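Local structure of PTS system, lactose-specific IIBC components (3NBM) at residues G42-G45 with A46-D49; E88-H91 with L92-S95. The protein is the IIB domain of a lactose-specific phosphotransferase system and probably relays a phosphoryl group to the incoming sugar. All blocks are in the same frame, centred on the assembly; numbering follows the deposited sequence.

Interaction 1. Residues G42-G45 with A46-D49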
loop_
_atom_site.group_PDB
_atom_site.type_symbol
_atom_site.label_atom_id
_atom_site.label_comp_id
_atom_site.label_asym_id
_atom_site.label_seq_id
_atom_site.Cartn_x
_atom_site.Cartn_y
_atom_site.Cartn_z
ATOM N N GLY A 42 -5.004 6.596 -2.079
ATOM C CA GLY A 42 -5.418 7.847 -1.503
ATOM C C GLY A 42 -4.262 8.785 -1.334
ATOM O O GLY A 42 -3.092 8.417 -1.535
ATOM N N ALA A 43 -4.571 10.022 -0.936
ATOM C CA ALA A 43 -3.576 11.033 -0.623
ATOM C C ALA A 43 -3.208 11.004 0.870
ATOM O O ALA A 43 -4.089 10.915 1.726
ATOM C CB ALA A 43 -4.098 12.453 -0.980
ATOM N N TYR A 44 -1.919 11.104 1.161
ATOM C CA TYR A 44 -1.462 11.230 2.546
ATOM C C TYR A 44 -2.035 12.516 3.120
ATOM O O TYR A 44 -1.854 13.590 2.562
ATOM C CB TYR A 44 0.072 11.206 2.614
ATOM C CG TYR A 44 0.599 10.996 4.018
ATOM C CD1 TYR A 44 0.709 12.037 4.940
ATOM C CD2 TYR A 44 0.917 9.728 4.459
ATOM C CE1 TYR A 44 1.124 11.795 6.250
ATOM C CE2 TYR A 44 1.344 9.498 5.730
ATOM C CZ TYR A 44 1.434 10.525 6.635
ATOM O OH TYR A 44 1.842 10.237 7.930
ATOM N N GLY A 45 -2.713 12.396 4.243
ATOM C CA GLY A 45 -3.449 13.491 4.850
ATOM C C GLY A 45 -4.954 13.311 4.865
ATOM O O GLY A 45 -5.638 13.954 5.661
ATOM N N ALA A 46 -5.484 12.443 3.992
ATOM C CA ALA A 46 -6.906 12.066 3.995
ATOM C C ALA A 46 -7.127 10.747 4.709
ATOM O O ALA A 46 -8.240 10.240 4.735
ATOM C CB ALA A 46 -7.468 11.984 2.567
ATOM N N HIS A 47 -6.078 10.224 5.358
ATOM C CA HIS A 47 -6.078 8.849 5.843
ATOM C C HIS A 47 -6.244 8.690 7.355
ATOM O O HIS A 47 -6.339 7.564 7.835
ATOM C CB HIS A 47 -4.786 8.163 5.424
ATOM C CG HIS A 47 -3.612 8.718 6.144
ATOM N ND1 HIS A 47 -3.079 9.958 5.872
ATOM C CD2 HIS A 47 -2.953 8.246 7.224
ATOM C CE1 HIS A 47 -2.100 10.194 6.725
ATOM N NE2 HIS A 47 -2.010 9.172 7.555
ATOM N N TYR A 48 -6.233 9.778 8.127
ATOM C CA TYR A 48 -6.102 9.633 9.571
ATOM C C TYR A 48 -7.248 8.894 10.218
ATOM O O TYR A 48 -7.022 8.197 11.193
ATOM C CB TYR A 48 -5.894 10.998 10.224
ATOM C CG TYR A 48 -4.591 11.639 9.856
ATOM C CD1 TYR A 48 -3.395 11.091 10.241
ATOM C CD2 TYR A 48 -4.559 12.844 9.158
ATOM C CE1 TYR A 48 -2.204 11.692 9.929
ATOM C CE2 TYR A 48 -3.357 13.450 8.819
ATOM C CZ TYR A 48 -2.188 12.878 9.223
ATOM O OH TYR A 48 -0.977 13.431 8.937
ATOM N N ASP A 49 -8.460 9.017 9.684
ATOM C CA ASP A 49 -9.607 8.313 10.263
ATOM C C ASP A 49 -9.875 6.979 9.610
ATOM O O ASP A 49 -10.498 6.126 10.240
ATOM C CB ASP A 49 -10.874 9.151 10.170
ATOM C CG ASP A 49 -10.858 10.349 11.097
ATOM O OD1 ASP A 49 -10.468 10.227 12.282
ATOM O OD2 ASP A 49 -11.208 11.418 10.635
HETATM O O HOH W 1 -0.004 8.678 9.468
HETATM O O HOH W 2 1.312 12.166 9.739
HETATM O O HOH W 3 -7.468 12.371 7.528
#

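Interaction 2. Residues E88-H91 with L92-S95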
loop_
_atom_site.group_PDB
_atom_site.type_symbol
_atom_site.label_atom_id
_atom_site.label_comp_id
_atom_site.label_asym_id
_atom_site.label_seq_id
_atom_site.Cartn_x
_atom_site.Cartn_y
_atom_site.Cartn_z
ATOM N N GLU A 88 12.148 0.604 -7.128
ATOM C CA GLU A 88 11.361 -0.462 -6.515
ATOM C C GLU A 88 9.874 -0.302 -6.831
ATOM O O GLU A 88 9.207 -1.219 -7.316
ATOM C CB GLU A 88 11.599 -0.402 -4.985
ATOM C CG GLU A 88 10.704 -1.272 -4.125
ATOM C CD GLU A 88 10.824 -0.984 -2.632
ATOM O OE1 GLU A 88 11.074 0.195 -2.234
ATOM O OE2 GLU A 88 10.661 -1.961 -1.860
ATOM N N TYR A 89 9.342 0.866 -6.526
ATOM C CA TYR A 89 7.927 1.123 -6.667
ATOM C C TYR A 89 7.485 1.017 -8.129
ATOM O O TYR A 89 6.473 0.388 -8.458
ATOM C CB TYR A 89 7.608 2.500 -6.088
ATOM C CG TYR A 89 6.159 2.869 -6.150
ATOM C CD1 TYR A 89 5.315 2.544 -5.103
ATOM C CD2 TYR A 89 5.610 3.549 -7.236
ATOM C CE1 TYR A 89 3.996 2.878 -5.123
ATOM C CE2 TYR A 89 4.274 3.871 -7.268
ATOM C CZ TYR A 89 3.480 3.547 -6.189
ATOM O OH TYR A 89 2.136 3.879 -6.169
ATOM N N ILE A 90 8.236 1.665 -9.024
ATOM C CA ILE A 90 7.861 1.665 -10.430
ATOM C C ILE A 90 7.880 0.237 -10.983
ATOM O O ILE A 90 6.976 -0.155 -11.705
ATOM C CB ILE A 90 8.723 2.658 -11.247
ATOM C CG1 ILE A 90 8.394 4.096 -10.812
ATOM C CG2 ILE A 90 8.522 2.428 -12.749
ATOM C CD1 ILE A 90 6.956 4.568 -11.042
ATOM N N HIS A 91 8.867 -0.561 -10.607
ATOM C CA HIS A 91 8.862 -1.962 -11.024
ATOM C C HIS A 91 7.617 -2.703 -10.576
ATOM O O HIS A 91 7.027 -3.459 -11.327
ATOM C CB HIS A 91 10.102 -2.714 -10.528
ATOM C CG HIS A 91 11.329 -2.410 -11.315
ATOM N ND1 HIS A 91 12.579 -2.290 -10.745
ATOM C CD2 HIS A 91 11.493 -2.177 -12.635
ATOM C CE1 HIS A 91 13.461 -2.010 -11.687
ATOM N NE2 HIS A 91 12.827 -1.933 -12.841
ATOM N N LEU A 92 7.188 -2.487 -9.343
ATOM C CA LEU A 92 5.935 -3.098 -8.901
ATOM C C LEU A 92 4.709 -2.656 -9.693
ATOM O O LEU A 92 3.825 -3.474 -9.960
ATOM C CB LEU A 92 5.671 -2.809 -7.411
ATOM C CG LEU A 92 6.684 -3.319 -6.367
ATOM C CD1 LEU A 92 6.336 -2.773 -5.009
ATOM C CD2 LEU A 92 6.783 -4.825 -6.334
ATOM N N THR A 93 4.650 -1.388 -10.085
ATOM C CA THR A 93 3.484 -0.908 -10.822
ATOM C C THR A 93 3.329 -1.576 -12.183
ATOM O O THR A 93 2.227 -1.610 -12.732
ATOM C CB THR A 93 3.506 0.622 -11.041
ATOM O OG1 THR A 93 4.579 1.024 -11.920
ATOM C CG2 THR A 93 3.586 1.365 -9.717
ATOM N N LYS A 94 4.435 -2.101 -12.713
ATOM C CA LYS A 94 4.465 -2.741 -14.020
ATOM C C LYS A 94 4.275 -4.241 -13.977
ATOM O O LYS A 94 4.254 -4.869 -15.017
ATOM C CB LYS A 94 5.768 -2.381 -14.733
ATOM C CG LYS A 94 5.827 -0.908 -15.109
ATOM C CD LYS A 94 4.695 -0.504 -16.072
ATOM C CE LYS A 94 3.439 0.064 -15.393
ATOM N NZ LYS A 94 2.744 1.054 -16.268
ATOM N N SER A 95 4.126 -4.818 -12.789
ATOM C CA SER A 95 4.013 -6.261 -12.660
ATOM C C SER A 95 2.995 -6.656 -11.615
ATOM O O SER A 95 3.317 -6.655 -10.422
ATOM C CB SER A 95 5.360 -6.890 -12.315
ATOM O OG SER A 95 5.202 -8.296 -12.084
#

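Interaction 1. Residues G42-G45 with A46-D49
G45 N donates to H47 ND1 in a hydrogen bond of 3.0 Å. The bond is nearly straight, at 166°, and lies in the plane of the imidazole. ND1 is thus the acceptor. NE2 is held at the ring edge by a water at 2.8 Å that also bonds to Y44 OH. The ring is therefore gripped at both nitrogens. Residues A43 to A46 make a type II beta turn, at the point where strand 37-43 of the parallel sheet runs out into a loop. The turn is closed by A46 N donating to A43 O at 3.1 Å. G45 has a positive phi of 113°, which suits glycine at this turn position. H47 sends CE1 over the centre of one face of the Y44 ring, 3.6 Å from Y44 CZ, with the two planes at 43°. Y44 OH also bonds to a second water, 2.7 Å away, which bonds in turn to Y48 OH. A third water donates to G45 O and accepts from Y48 N. Beyond these residues, the Y44 ring stacks on Y66, and H47 touches M70 of helix 67-74.

Interaction 2. Residues E88-H91 with L92-S95
T93 has OG1 between its backbone N and carbonyl carbon (chi1 67°), which turns the hydroxyl back toward I90 O and leaves CG2 facing Y89. The Y89 ring swings out on the far side from its own N (chi1 -179°), and its CE2 comes within 3.6 Å of T93 CG2. The two side chains cross at about a right angle. This is the last turn of helix 86-93, which packs beside helices 18-33 and 96-105 in the alpha/beta fold. L92 N donates to E88 O at 3.1 Å, and T93 N to Y89 O at 3.0 Å, both in the i to i-4 pattern of an alpha helix. The pattern then tightens. K94 N makes a bond of 3.2 Å to H91 O, three residues back, from well above the carbonyl plane, and only a weak one to I90 O. I90 O has a stronger donor in the T93 hydroxyl. L92 CG lies 3.4 Å from E88 O, and its side chain touches L22, K98 and F102, while the buried Y89 ring bridges to the start of helix 18-33 by bonding its OH to T18 O. E88 OE1 accepts from R85 N, just before the helix begins, and S95, the N-cap of helix 96-105, takes K98 N on its OG. The T93 hydroxyl meets I90 O in the carbonyl plane, on a lone pair, with OG1 to O at 2.7 Å.

How the interactions relate
From the N terminus, strand 7-13 and helix 18-33 come first, and strand 37-43 then forms one outer edge of the sheet. Interaction 1 closes a tight turn just past that strand, at the start of the loop to strand 56-59. The chain goes on through helix 67-74 and the other outer strand, 80-83. Interaction 2 follows, where helix 86-93 ends and turns into helix 96-105. The two contacts are in series and neither nest nor cross. The centres of interaction 1 and interaction 2 are about 22 Å apart, on opposite sides of the middle of the chain. Interaction 1 faces helix 67-74, and interaction 2 joins helices 18-33 and 96-105.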